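Local coordinates for protein double Glycine Motif Protease domain from AMS/PCAT Transporter (Lachnospiraceae bacterium C6A11, PDB 6MPZ) that probably cleaves leader peptides after a double-glycine motif, as the C39 peptidase domain of a transporter that processes and exports lantibiotic-type peptides, at residues M34-Y38 and Y39-V43; N60-N63 and V64-A68; Y78-P82 and E83-K87. All coordinates share one frame; numbering follows the deposited sequence.

In the fold
The contacts follow one another along this papain-like (clan CA) peptidase domain. Contact 1 closes the end of helix 27-38, whose first residue, Cys27, forms a probable catalytic triad with His101 and Asp117. Contact 2 opens helix 61-70, which packs against helix 27-38; the centres of contacts 1 and 2 lie about 15 Å apart, nearest atoms about 5 Å. Contact 3 leaves edge strand 74-79 of the antiparallel sheet, its centre about 20 Å from contact 2 and about 24 Å from contact 1, which lies on the opposite side of the chain's centre. The leader peptide reaches contacts 2 and 3; hexaoxaicosane lies at Arg79 of contact 3, about 9 Å from the Ala61 side chain of contact 2.

Contact 1. Residues M34-Y38 and Y39-V43; sequences MVLAY and YKKWV
Tyr38 drives the edge of its ring into the face of the Tyr39 ring, and this T-shaped pair is the tight end of the contact. The planes stand at 86°, the ring centroids of Tyr38 and Tyr39 are 5.0 Å apart, and Tyr38 CD2 sits over the centre of the Tyr39 ring. Their first torsions set the two rings across each other: Tyr38 carries CG anti to its backbone N (chi1 174°), whereas Tyr39 has CG anti to its carbonyl carbon (chi1 -68°). Val35 CG1 borders the Tyr39 ring in its plane, 3.9 Å from CE2 of Tyr39. Beyond the pair, Tyr38 OH bonds to the backbone O of Gln7, and Pro8 packs on Tyr39, tying the N-terminal arm to this helix end. Leu36 is buried; its CD2 meets CB of Lys41 at 3.8 Å, the two side chains crossing at about a right angle, with Val48 of helix 45-52 packed on Leu36 as well. The contact is looser and more exposed at Lys40 and Trp42: the rim of the Trp42 ring brushes Ala37, with CZ3 of Trp42 4.1 Å from Ala37 CB, and Lys40 extends outward. Lys40 has positive phi, which turns the chain so that Lys41 N donates to Leu36 O at 2.8 Å while Lys40 N bonds weakly to Ala37 O at 3.1 Å. Together these bonds make a Schellman motif, ending helix 27-38.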
ATOM      1  N   MET A  34      -1.394  -6.785   5.051  1.00 28.78           N
ATOM      2  CA  MET A  34      -1.198  -5.805   6.147  1.00 24.92           C
ATOM      3  C   MET A  34      -2.315  -4.788   6.239  1.00 25.84           C
ATOM      4  O   MET A  34      -2.776  -4.518   7.359  1.00 28.99           O
ATOM      5  CB  MET A  34       0.140  -5.086   6.016  1.00 23.13           C
ATOM      6  CG  MET A  34       1.287  -5.965   6.306  1.00 24.50           C
ATOM      7  SD  MET A  34       2.991  -5.293   6.309  1.00 26.27           S
ATOM      8  CE  MET A  34       3.418  -5.346   4.591  1.00 25.20           C
ATOM      9  N   VAL A  35      -2.753  -4.226   5.104  1.00 26.39           N
ATOM     10  CA  VAL A  35      -3.910  -3.297   5.107  1.00 28.44           C
ATOM     11  C   VAL A  35      -5.203  -3.993   5.580  1.00 28.18           C
ATOM     12  O   VAL A  35      -5.933  -3.452   6.403  1.00 29.54           O
ATOM     13  CB  VAL A  35      -4.163  -2.558   3.750  1.00 26.31           C
ATOM     14  CG1 VAL A  35      -5.426  -1.697   3.814  1.00 24.96           C
ATOM     15  CG2 VAL A  35      -3.013  -1.657   3.391  1.00 26.77           C
ATOM     16  N   LEU A  36      -5.461  -5.180   5.061  1.00 27.14           N
ATOM     17  CA  LEU A  36      -6.572  -6.016   5.520  1.00 32.07           C
ATOM     18  C   LEU A  36      -6.541  -6.316   7.035  1.00 30.77           C
ATOM     19  O   LEU A  36      -7.565  -6.213   7.717  1.00 26.05           O
ATOM     20  CB  LEU A  36      -6.610  -7.324   4.714  1.00 33.26           C
ATOM     21  CG  LEU A  36      -7.062  -7.111   3.247  1.00 32.74           C
ATOM     22  CD1 LEU A  36      -6.720  -8.331   2.374  1.00 34.42           C
ATOM     23  CD2 LEU A  36      -8.565  -6.760   3.168  1.00 33.51           C
ATOM     24  N   ALA A  37      -5.348  -6.636   7.545  1.00 31.48           N
ATOM     25  CA  ALA A  37      -5.138  -6.905   8.961  1.00 30.01           C
ATOM     26  C   ALA A  37      -5.390  -5.671   9.838  1.00 29.64           C
ATOM     27  O   ALA A  37      -5.918  -5.814  10.921  1.00 27.69           O
ATOM     28  CB  ALA A  37      -3.733  -7.462   9.180  1.00 32.29           C
ATOM     29  N   TYR A  38      -5.052  -4.464   9.349  1.00 30.99           N
ATOM     30  CA  TYR A  38      -5.353  -3.205  10.054  1.00 29.18           C
ATOM     31  C   TYR A  38      -6.868  -3.062  10.270  1.00 29.31           C
ATOM     32  O   TYR A  38      -7.305  -2.620  11.346  1.00 28.25           O
ATOM     33  CB  TYR A  38      -4.798  -1.984   9.291  1.00 29.93           C
ATOM     34  CG  TYR A  38      -5.175  -0.629   9.867  1.00 28.62           C
ATOM     35  CD1 TYR A  38      -4.433  -0.043  10.910  1.00 31.36           C
ATOM     36  CD2 TYR A  38      -6.292   0.059   9.405  1.00 30.12           C
ATOM     37  CE1 TYR A  38      -4.784   1.217  11.435  1.00 30.05           C
ATOM     38  CE2 TYR A  38      -6.665   1.310   9.926  1.00 27.92           C
ATOM     39  CZ  TYR A  38      -5.942   1.880  10.947  1.00 27.29           C
ATOM     40  OH  TYR A  38      -6.327   3.127  11.400  1.00 24.30           O
ATOM     41  N   TYR A  39      -7.657  -3.429   9.259  1.00 28.82           N
ATOM     42  CA  TYR A  39      -9.143  -3.344   9.347  1.00 31.92           C
ATOM     43  C   TYR A  39      -9.764  -4.630   9.904  1.00 33.99           C
ATOM     44  O   TYR A  39     -10.991  -4.740   9.965  1.00 32.59           O
ATOM     45  CB  TYR A  39      -9.744  -3.013   7.978  1.00 33.69           C
ATOM     46  CG  TYR A  39      -9.414  -1.614   7.514  1.00 35.16           C
ATOM     47  CD1 TYR A  39     -10.087  -0.519   8.047  1.00 37.24           C
ATOM     48  CD2 TYR A  39      -8.411  -1.377   6.549  1.00 33.79           C
ATOM     49  CE1 TYR A  39      -9.790   0.784   7.628  1.00 38.56           C
ATOM     50  CE2 TYR A  39      -8.099  -0.093   6.137  1.00 32.45           C
ATOM     51  CZ  TYR A  39      -8.791   0.993   6.675  1.00 34.25           C
ATOM     52  OH  TYR A  39      -8.504   2.283   6.298  1.00 37.03           O
ATOM     53  N   LYS A  40      -8.911  -5.571  10.334  1.00 35.66           N
ATOM     54  CA  LYS A  40      -9.321  -6.873  10.855  1.00 40.42           C
ATOM     55  C   LYS A  40     -10.168  -7.676   9.853  1.00 36.82           C
ATOM     56  O   LYS A  40     -11.095  -8.362  10.245  1.00 34.74           O
ATOM     57  CB  LYS A  40     -10.007  -6.729  12.230  1.00 42.68           C
ATOM     58  CG  LYS A  40      -9.017  -6.326  13.340  1.00 46.77           C
ATOM     59  CD  LYS A  40      -9.549  -5.481  14.461  1.00 49.24           C
ATOM     60  CE  LYS A  40     -10.414  -6.228  15.440  1.00 49.48           C
ATOM     61  NZ  LYS A  40     -10.323  -5.536  16.757  1.00 50.98           N
ATOM     62  N   LYS A  41      -9.838  -7.570   8.564  1.00 35.63           N
ATOM     63  CA  LYS A  41     -10.436  -8.426   7.518  1.00 36.82           C
ATOM     64  C   LYS A  41      -9.524  -9.586   7.317  1.00 35.74           C
ATOM     65  O   LYS A  41      -8.442  -9.454   6.765  1.00 39.38           O
ATOM     66  CB  LYS A  41     -10.693  -7.663   6.226  1.00 36.35           C
ATOM     67  CG  LYS A  41     -11.863  -6.697   6.386  1.00 38.62           C
ATOM     68  CD  LYS A  41     -11.858  -5.660   5.273  1.00 44.43           C
ATOM     69  CE  LYS A  41     -12.941  -4.610   5.473  1.00 51.12           C
ATOM     70  NZ  LYS A  41     -14.285  -5.251   5.350  1.00 55.31           N
ATOM     71  N   TRP A  42      -9.955 -10.732   7.842  1.00 40.41           N
ATOM     72  CA  TRP A  42      -9.116 -11.913   7.935  1.00 41.99           C
ATOM     73  C   TRP A  42      -9.302 -12.677   6.639  1.00 39.77           C
ATOM     74  O   TRP A  42     -10.411 -13.097   6.327  1.00 44.67           O
ATOM     75  CB  TRP A  42      -9.499 -12.737   9.174  1.00 44.33           C
ATOM     76  CG  TRP A  42      -9.421 -11.923  10.502  1.00 45.40           C
ATOM     77  CD1 TRP A  42     -10.405 -11.797  11.466  1.00 44.83           C
ATOM     78  CD2 TRP A  42      -8.314 -11.127  10.969  1.00 45.05           C
ATOM     79  NE1 TRP A  42      -9.967 -10.991  12.497  1.00 45.14           N
ATOM     80  CE2 TRP A  42      -8.696 -10.560  12.218  1.00 43.88           C
ATOM     81  CE3 TRP A  42      -7.028 -10.843  10.457  1.00 43.50           C
ATOM     82  CZ2 TRP A  42      -7.846  -9.731  12.952  1.00 42.92           C
ATOM     83  CZ3 TRP A  42      -6.176 -10.013  11.199  1.00 43.06           C
ATOM     84  CH2 TRP A  42      -6.594  -9.470  12.428  1.00 44.20           C
ATOM     85  N   VAL A  43      -8.230 -12.762   5.858  1.00 34.05           N
ATOM     86  CA  VAL A  43      -8.231 -13.395   4.552  1.00 32.19           C
ATOM     87  C   VAL A  43      -6.906 -14.123   4.534  1.00 33.47           C
ATOM     88  O   VAL A  43      -5.885 -13.494   4.727  1.00 30.96           O
ATOM     89  CB  VAL A  43      -8.246 -12.369   3.358  1.00 32.66           C
ATOM     90  CG1 VAL A  43      -8.073 -13.086   2.019  1.00 32.40           C
ATOM     91  CG2 VAL A  43      -9.536 -11.567   3.323  1.00 30.93           C
TER

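Contact 2. Residues N60-N63 and V64-A68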
ATOM      1  N   ASN A  60       0.130  -5.736 -10.050  1.00 31.59           N
ATOM      2  CA  ASN A  60      -0.080  -4.388 -10.527  1.00 30.62           C
ATOM      3  C   ASN A  60      -1.182  -3.675  -9.744  1.00 30.24           C
ATOM      4  O   ASN A  60      -2.052  -4.320  -9.136  1.00 28.95           O
ATOM      5  CB  ASN A  60      -0.288  -4.332 -12.069  1.00 28.96           C
ATOM      6  CG  ASN A  60      -1.666  -4.804 -12.526  1.00 34.50           C
ATOM      7  OD1 ASN A  60      -2.699  -4.279 -12.103  1.00 32.46           O
ATOM      8  ND2 ASN A  60      -1.681  -5.777 -13.464  1.00 29.56           N
ATOM      9  N   ALA A  61      -1.124  -2.348  -9.764  1.00 26.50           N
ATOM     10  CA  ALA A  61      -1.887  -1.572  -8.858  1.00 27.44           C
ATOM     11  C   ALA A  61      -3.367  -1.736  -9.148  1.00 28.02           C
ATOM     12  O   ALA A  61      -4.190  -1.697  -8.214  1.00 29.97           O
ATOM     13  CB  ALA A  61      -1.478  -0.109  -8.927  1.00 28.81           C
ATOM     14  N   LEU A  62      -3.731  -1.928 -10.407  1.00 27.00           N
ATOM     15  CA  LEU A  62      -5.185  -2.124 -10.726  1.00 28.33           C
ATOM     16  C   LEU A  62      -5.747  -3.378 -10.048  1.00 28.32           C
ATOM     17  O   LEU A  62      -6.878  -3.355  -9.547  1.00 26.04           O
ATOM     18  CB  LEU A  62      -5.462  -2.206 -12.235  1.00 24.52           C
ATOM     19  CG  LEU A  62      -6.941  -2.318 -12.638  1.00 25.77           C
ATOM     20  CD1 LEU A  62      -7.751  -1.154 -12.070  1.00 24.25           C
ATOM     21  CD2 LEU A  62      -7.118  -2.419 -14.162  1.00 27.38           C
ATOM     22  N   ASN A  63      -4.955  -4.449 -10.033  1.00 24.70           N
ATOM     23  CA  ASN A  63      -5.401  -5.723  -9.444  1.00 27.87           C
ATOM     24  C   ASN A  63      -5.393  -5.688  -7.909  1.00 32.27           C
ATOM     25  O   ASN A  63      -6.286  -6.275  -7.282  1.00 29.33           O
ATOM     26  CB  ASN A  63      -4.566  -6.905  -9.946  1.00 27.58           C
ATOM     27  CG  ASN A  63      -4.915  -7.302 -11.371  1.00 29.30           C
ATOM     28  OD1 ASN A  63      -6.037  -7.093 -11.833  1.00 31.27           O
ATOM     29  ND2 ASN A  63      -3.964  -7.856 -12.066  1.00 26.54           N
ATOM     30  N   VAL A  64      -4.443  -4.941  -7.314  1.00 31.91           N
ATOM     31  CA  VAL A  64      -4.420  -4.777  -5.870  1.00 29.15           C
ATOM     32  C   VAL A  64      -5.694  -4.073  -5.446  1.00 29.77           C
ATOM     33  O   VAL A  64      -6.348  -4.501  -4.508  1.00 30.41           O
ATOM     34  CB  VAL A  64      -3.200  -4.013  -5.409  1.00 29.79           C
ATOM     35  CG1 VAL A  64      -3.294  -3.702  -3.902  1.00 32.50           C
ATOM     36  CG2 VAL A  64      -1.951  -4.834  -5.690  1.00 31.24           C
ATOM     37  N   LEU A  65      -6.032  -3.009  -6.140  1.00 29.99           N
ATOM     38  CA  LEU A  65      -7.234  -2.245  -5.854  1.00 31.56           C
ATOM     39  C   LEU A  65      -8.514  -3.068  -6.031  1.00 34.75           C
ATOM     40  O   LEU A  65      -9.432  -2.954  -5.225  1.00 35.10           O
ATOM     41  CB  LEU A  65      -7.320  -0.979  -6.743  1.00 30.84           C
ATOM     42  CG  LEU A  65      -6.342   0.199  -6.573  1.00 32.47           C
ATOM     43  CD1 LEU A  65      -6.502   1.182  -7.744  1.00 31.32           C
ATOM     44  CD2 LEU A  65      -6.498   0.908  -5.216  1.00 30.69           C
ATOM     45  N   LYS A  66      -8.599  -3.846  -7.117  1.00 36.86           N
ATOM     46  CA  LYS A  66      -9.781  -4.705  -7.380  1.00 36.11           C
ATOM     47  C   LYS A  66      -9.978  -5.764  -6.292  1.00 32.07           C
ATOM     48  O   LYS A  66     -11.105  -5.994  -5.846  1.00 29.39           O
ATOM     49  CB  LYS A  66      -9.670  -5.427  -8.735  1.00 38.50           C
ATOM     50  CG  LYS A  66      -9.981  -4.541  -9.936  1.00 40.49           C
ATOM     51  CD  LYS A  66      -9.996  -5.356 -11.219  1.00 45.22           C
ATOM     52  CE  LYS A  66     -10.082  -4.460 -12.442  1.00 44.37           C
ATOM     53  NZ  LYS A  66     -10.029  -5.277 -13.690  1.00 51.01           N
ATOM     54  N   ALA A  67      -8.888  -6.401  -5.888  1.00 27.42           N
ATOM     55  CA  ALA A  67      -8.923  -7.389  -4.794  1.00 30.04           C
ATOM     56  C   ALA A  67      -9.376  -6.725  -3.481  1.00 32.28           C
ATOM     57  O   ALA A  67     -10.221  -7.267  -2.788  1.00 33.35           O
ATOM     58  CB  ALA A  67      -7.555  -8.058  -4.629  1.00 30.76           C
ATOM     59  N   ALA A  68      -8.876  -5.514  -3.185  1.00 32.21           N
ATOM     60  CA  ALA A  68      -9.271  -4.788  -1.972  1.00 33.90           C
ATOM     61  C   ALA A  68     -10.784  -4.512  -1.960  1.00 33.24           C
ATOM     62  O   ALA A  68     -11.445  -4.630  -0.919  1.00 34.34           O
ATOM     63  CB  ALA A  68      -8.494  -3.491  -1.879  1.00 32.50           C
TER
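Leu62 and Lys66, one helical turn apart, make the side-chain contact here: the aliphatic part of the lysine passes the leucine branch, with Lys66 CE 3.8 Å from Leu62 CG and also near both methyls. Leu62 meets it with CG anti to the backbone N (chi1 -176°), while the Lys66 chain is extended beyond CG and so carries CE as far as the leucine branch. Nearer the backbone, Lys66 CG rests 3.3 Å from Leu62 O, the same oxygen that accepts from Lys66 N at 3.0 Å. The turn beneath is held by regular i to i+4 bonds, among them Leu65 N to Ala61 O at 3.1 Å and Ala67 N to Asn63 O at 3.0 Å. At its start, Asn60 uses both of its oxygens: OD1 accepts from Asn63 N at 3.1 Å, the donor tilted 34° from the amide plane, and the backbone O takes Val64 N at 3.1 Å. Asn63 N also bonds weakly to Asn60 O. Farther out, Ala61, Val64 and Leu65 press on Leu139 of strand 137-142, while Ala67 and Ala68 meet Leu32 of helix 27-38. The bound leader peptide lies alongside: Ala61 makes a backbone hydrogen bond to it, and Leu65 packs on one of its apolar side chains. The arrangement is a side-chain N-cap at the start of helix 61-70, placed where that helix borders the leader-peptide site.

Contact 3. Residues Y78-P82 and E83-K87; sequences YRYEP and EKLKK. With 16P (3,6,9,12,15,18-hexaoxaicosane), chain I.
Tyr80 packs against Lys84 and Leu85 of the following helix, and the residues leading to it start with Tyr78, which puts its CB over the centre of the Tyr80 ring; Tyr80 OH in turn stands over the centre of the Tyr78 ring. Arg79 leads away to the hexaoxaicosane, its NH1 2.7 Å from ligand O1 at the edge of the guanidinium, while its backbone N bonds to a polar side chain of the leader peptide. At Tyr80 itself, Leu85 CD1 comes to 3.9 Å from Tyr80 CD2, while Lys84 CE reaches Tyr80 CE1 at 4.0 Å, both side chains crossing the tyrosine at about a right angle. Glu81 sits at the N-cap position of helix 82-88, after the short link from strand 74-79. Its backbone O accepts from Leu85 N at 3.0 Å and, weakly, from Lys84 N. The Glu81 side chain runs beside that of Glu83, with Glu81 OE2 4.3 Å from Glu83 OE1. Pro82 begins the helix, and its O takes Lys86 N at 3.2 Å in a nearly straight bond (174°). The Lys86 chain passes over that oxygen, CG at 3.3 Å from Pro82 O, before NZ salt-bridges Asp131 of helix 127-133.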
ATOM      1  N   TYR A  78      -4.062   7.175  -6.605  1.00 29.05           N
ATOM      2  CA  TYR A  78      -3.670   8.537  -6.863  1.00 27.73           C
ATOM      3  C   TYR A  78      -2.219   8.604  -7.269  1.00 26.69           C
ATOM      4  O   TYR A  78      -1.409   7.795  -6.847  1.00 23.90           O
ATOM      5  CB  TYR A  78      -3.804   9.362  -5.595  1.00 32.46           C
ATOM      6  CG  TYR A  78      -5.212   9.680  -5.163  1.00 33.89           C
ATOM      7  CD1 TYR A  78      -5.895   8.841  -4.343  1.00 36.29           C
ATOM      8  CD2 TYR A  78      -5.821  10.856  -5.540  1.00 37.73           C
ATOM      9  CE1 TYR A  78      -7.171   9.145  -3.908  1.00 36.84           C
ATOM     10  CE2 TYR A  78      -7.094  11.180  -5.106  1.00 38.57           C
ATOM     11  CZ  TYR A  78      -7.751  10.308  -4.287  1.00 38.36           C
ATOM     12  OH  TYR A  78      -9.014  10.604  -3.866  1.00 44.44           O
ATOM     13  N   ARG A  79      -1.915   9.597  -8.098  1.00 26.47           N
ATOM     14  CA  ARG A  79      -0.576  10.091  -8.280  1.00 28.52           C
ATOM     15  C   ARG A  79      -0.460  11.377  -7.432  1.00 29.38           C
ATOM     16  O   ARG A  79      -1.265  12.306  -7.581  1.00 29.16           O
ATOM     17  CB  ARG A  79      -0.322  10.404  -9.724  1.00 29.89           C
ATOM     18  CG  ARG A  79       1.005  11.061  -9.997  1.00 29.84           C
ATOM     19  CD  ARG A  79       1.255  11.066 -11.497  1.00 35.68           C
ATOM     20  NE  ARG A  79       2.602  10.598 -11.676  1.00 38.27           N
ATOM     21  CZ  ARG A  79       2.985   9.449 -12.201  1.00 38.09           C
ATOM     22  NH1 ARG A  79       2.140   8.596 -12.768  1.00 37.69           N
ATOM     23  NH2 ARG A  79       4.303   9.210 -12.230  1.00 44.34           N
ATOM     24  N   TYR A  80       0.535  11.375  -6.537  1.00 29.09           N
ATOM     25  CA  TYR A  80       0.794  12.437  -5.582  1.00 29.89           C
ATOM     26  C   TYR A  80       2.279  12.714  -5.673  1.00 30.67           C
ATOM     27  O   TYR A  80       3.056  11.804  -5.751  1.00 29.11           O
ATOM     28  CB  TYR A  80       0.568  11.966  -4.165  1.00 27.95           C
ATOM     29  CG  TYR A  80      -0.854  11.849  -3.670  1.00 27.52           C
ATOM     30  CD1 TYR A  80      -1.824  12.745  -4.030  1.00 30.30           C
ATOM     31  CD2 TYR A  80      -1.195  10.850  -2.760  1.00 32.42           C
ATOM     32  CE1 TYR A  80      -3.133  12.641  -3.526  1.00 31.82           C
ATOM     33  CE2 TYR A  80      -2.507  10.731  -2.259  1.00 31.89           C
ATOM     34  CZ  TYR A  80      -3.447  11.629  -2.643  1.00 32.02           C
ATOM     35  OH  TYR A  80      -4.701  11.499  -2.149  1.00 35.97           O
ATOM     36  N   GLU A  81       2.656  13.971  -5.635  1.00 31.77           N
ATOM     37  CA  GLU A  81       4.038  14.331  -5.286  1.00 34.96           C
ATOM     38  C   GLU A  81       4.213  14.105  -3.781  1.00 31.40           C
ATOM     39  O   GLU A  81       3.216  14.081  -3.024  1.00 24.08           O
ATOM     40  CB  GLU A  81       4.335  15.771  -5.706  1.00 41.89           C
ATOM     41  CG  GLU A  81       3.419  16.828  -5.165  1.00 47.46           C
ATOM     42  CD  GLU A  81       3.264  17.982  -6.093  1.00 55.03           C
ATOM     43  OE1 GLU A  81       4.231  18.271  -6.880  1.00 53.50           O
ATOM     44  OE2 GLU A  81       2.137  18.528  -6.004  1.00 50.48           O
ATOM     45  N   PRO A  82       5.471  13.887  -3.343  1.00 28.42           N
ATOM     46  CA  PRO A  82       5.781  13.641  -1.948  1.00 31.45           C
ATOM     47  C   PRO A  82       5.114  14.606  -0.968  1.00 31.66           C
ATOM     48  O   PRO A  82       4.547  14.135   0.001  1.00 36.79           O
ATOM     49  CB  PRO A  82       7.305  13.781  -1.904  1.00 31.76           C
ATOM     50  CG  PRO A  82       7.774  13.419  -3.234  1.00 28.88           C
ATOM     51  CD  PRO A  82       6.687  13.864  -4.181  1.00 30.40           C
ATOM     52  N   GLU A  83       5.148  15.921  -1.250  1.00 32.11           N
ATOM     53  CA  GLU A  83       4.604  16.921  -0.355  1.00 34.51           C
ATOM     54  C   GLU A  83       3.072  16.786  -0.182  1.00 33.46           C
ATOM     55  O   GLU A  83       2.512  17.087   0.882  1.00 31.99           O
ATOM     56  CB  GLU A  83       4.991  18.357  -0.810  1.00 39.14           C
ATOM     57  CG  GLU A  83       4.138  18.988  -1.930  1.00 44.57           C
ATOM     58  CD  GLU A  83       4.336  20.521  -2.114  1.00 44.78           C
ATOM     59  OE1 GLU A  83       4.542  20.849  -3.275  1.00 44.11           O
ATOM     60  OE2 GLU A  83       4.286  21.397  -1.152  1.00 44.91           O
ATOM     61  N   LYS A  84       2.388  16.384  -1.231  1.00 32.99           N
ATOM     62  CA  LYS A  84       0.909  16.241  -1.149  1.00 34.84           C
ATOM     63  C   LYS A  84       0.525  14.897  -0.506  1.00 35.97           C
ATOM     64  O   LYS A  84      -0.576  14.752   0.039  1.00 36.04           O
ATOM     65  CB  LYS A  84       0.253  16.378  -2.531  1.00 35.31           C
ATOM     66  CG  LYS A  84      -1.258  16.398  -2.462  1.00 39.68           C
ATOM     67  CD  LYS A  84      -1.868  17.130  -3.668  1.00 46.86           C
ATOM     68  CE  LYS A  84      -3.207  16.568  -4.089  1.00 51.74           C
ATOM     69  NZ  LYS A  84      -3.786  17.508  -5.087  1.00 56.79           N
ATOM     70  N   LEU A  85       1.408  13.906  -0.574  1.00 30.81           N
ATOM     71  CA  LEU A  85       1.151  12.657   0.126  1.00 29.37           C
ATOM     72  C   LEU A  85       1.148  12.954   1.646  1.00 31.32           C
ATOM     73  O   LEU A  85       0.198  12.592   2.362  1.00 26.47           O
ATOM     74  CB  LEU A  85       2.184  11.597  -0.237  1.00 28.45           C
ATOM     75  CG  LEU A  85       2.077  10.272   0.526  1.00 29.25           C
ATOM     76  CD1 LEU A  85       0.703   9.638   0.464  1.00 27.26           C
ATOM     77  CD2 LEU A  85       3.079   9.331  -0.027  1.00 30.42           C
ATOM     78  N   LYS A  86       2.199  13.658   2.088  1.00 30.62           N
ATOM     79  CA  LYS A  86       2.376  14.138   3.488  1.00 32.08           C
ATOM     80  C   LYS A  86       1.216  14.974   4.002  1.00 33.16           C
ATOM     81  O   LYS A  86       0.817  14.866   5.143  1.00 36.77           O
ATOM     82  CB  LYS A  86       3.631  14.927   3.598  1.00 30.95           C
ATOM     83  CG  LYS A  86       4.870  14.094   3.317  1.00 31.09           C
ATOM     84  CD  LYS A  86       6.105  14.948   3.127  1.00 31.16           C
ATOM     85  CE  LYS A  86       7.198  14.086   2.606  1.00 34.74           C
ATOM     86  NZ  LYS A  86       8.453  14.802   2.324  1.00 37.91           N
ATOM     87  N   LYS A  87       0.628  15.750   3.124  1.00 31.66           N
ATOM     88  CA  LYS A  87      -0.438  16.632   3.489  1.00 36.71           C
ATOM     89  C   LYS A  87      -1.793  15.954   3.483  1.00 36.61           C
ATOM     90  O   LYS A  87      -2.564  16.125   4.428  1.00 41.84           O
ATOM     91  CB  LYS A  87      -0.414  17.849   2.552  1.00 38.89           C
ATOM     92  CG  LYS A  87      -1.285  19.001   3.005  1.00 44.39           C
ATOM     93  CD  LYS A  87      -0.800  20.332   2.396  1.00 43.92           C
ATOM     94  CE  LYS A  87      -1.909  21.349   2.350  1.00 45.42           C
ATOM     95  NZ  LYS A  87      -2.453  21.587   3.710  1.00 46.93           N
TER
HETATM   96  C1  16P I 300       2.699   5.524 -14.114  1.00 44.39           C
HETATM   97  C2  16P I 300       1.362   5.984 -14.730  1.00 45.50           C
HETATM   98  O1  16P I 300       1.378   7.400 -15.043  1.00 44.65           O
HETATM   99  C3  16P I 300       0.160   8.006 -15.492  1.00 39.21           C
HETATM  100  C4  16P I 300       0.389   9.530 -15.543  1.00 38.09           C
HETATM  101  O2  16P I 300      -0.856  10.240 -15.333  1.00 36.78           O
HETATM  102  C5  16P I 300      -1.050  10.450 -13.939  1.00 33.74           C
HETATM  103  C6  16P I 300      -2.287  11.209 -13.456  1.00 33.68           C
HETATM  104  O3  16P I 300      -1.732  12.430 -12.910  1.00 31.04           O
HETATM  105  C7  16P I 300      -2.454  13.066 -11.886  1.00 31.79           C
HETATM  106  C8  16P I 300      -1.860  14.433 -11.591  1.00 33.17           C
HETATM  107  O4  16P I 300      -0.388  14.366 -11.533  1.00 37.55           O
HETATM  108  C9  16P I 300       0.207  14.669 -10.279  1.00 37.83           C
HETATM  109  C10 16P I 300       1.540  15.378 -10.401  1.00 41.71           C
HETATM  110  O5  16P I 300       1.267  16.794 -10.313  1.00 47.06           O
HETATM  111  C11 16P I 300       2.425  17.648 -10.266  1.00 47.91           C
HETATM  112  C12 16P I 300       2.405  18.709 -11.386  1.00 46.97           C
HETATM  113  O6  16P I 300       3.733  19.156 -11.766  1.00 44.89           O
HETATM  114  C13 16P I 300       4.345  18.542 -12.919  1.00 43.93           C
HETATM  115  C14 16P I 300       5.793  18.966 -13.121  1.00 43.59           C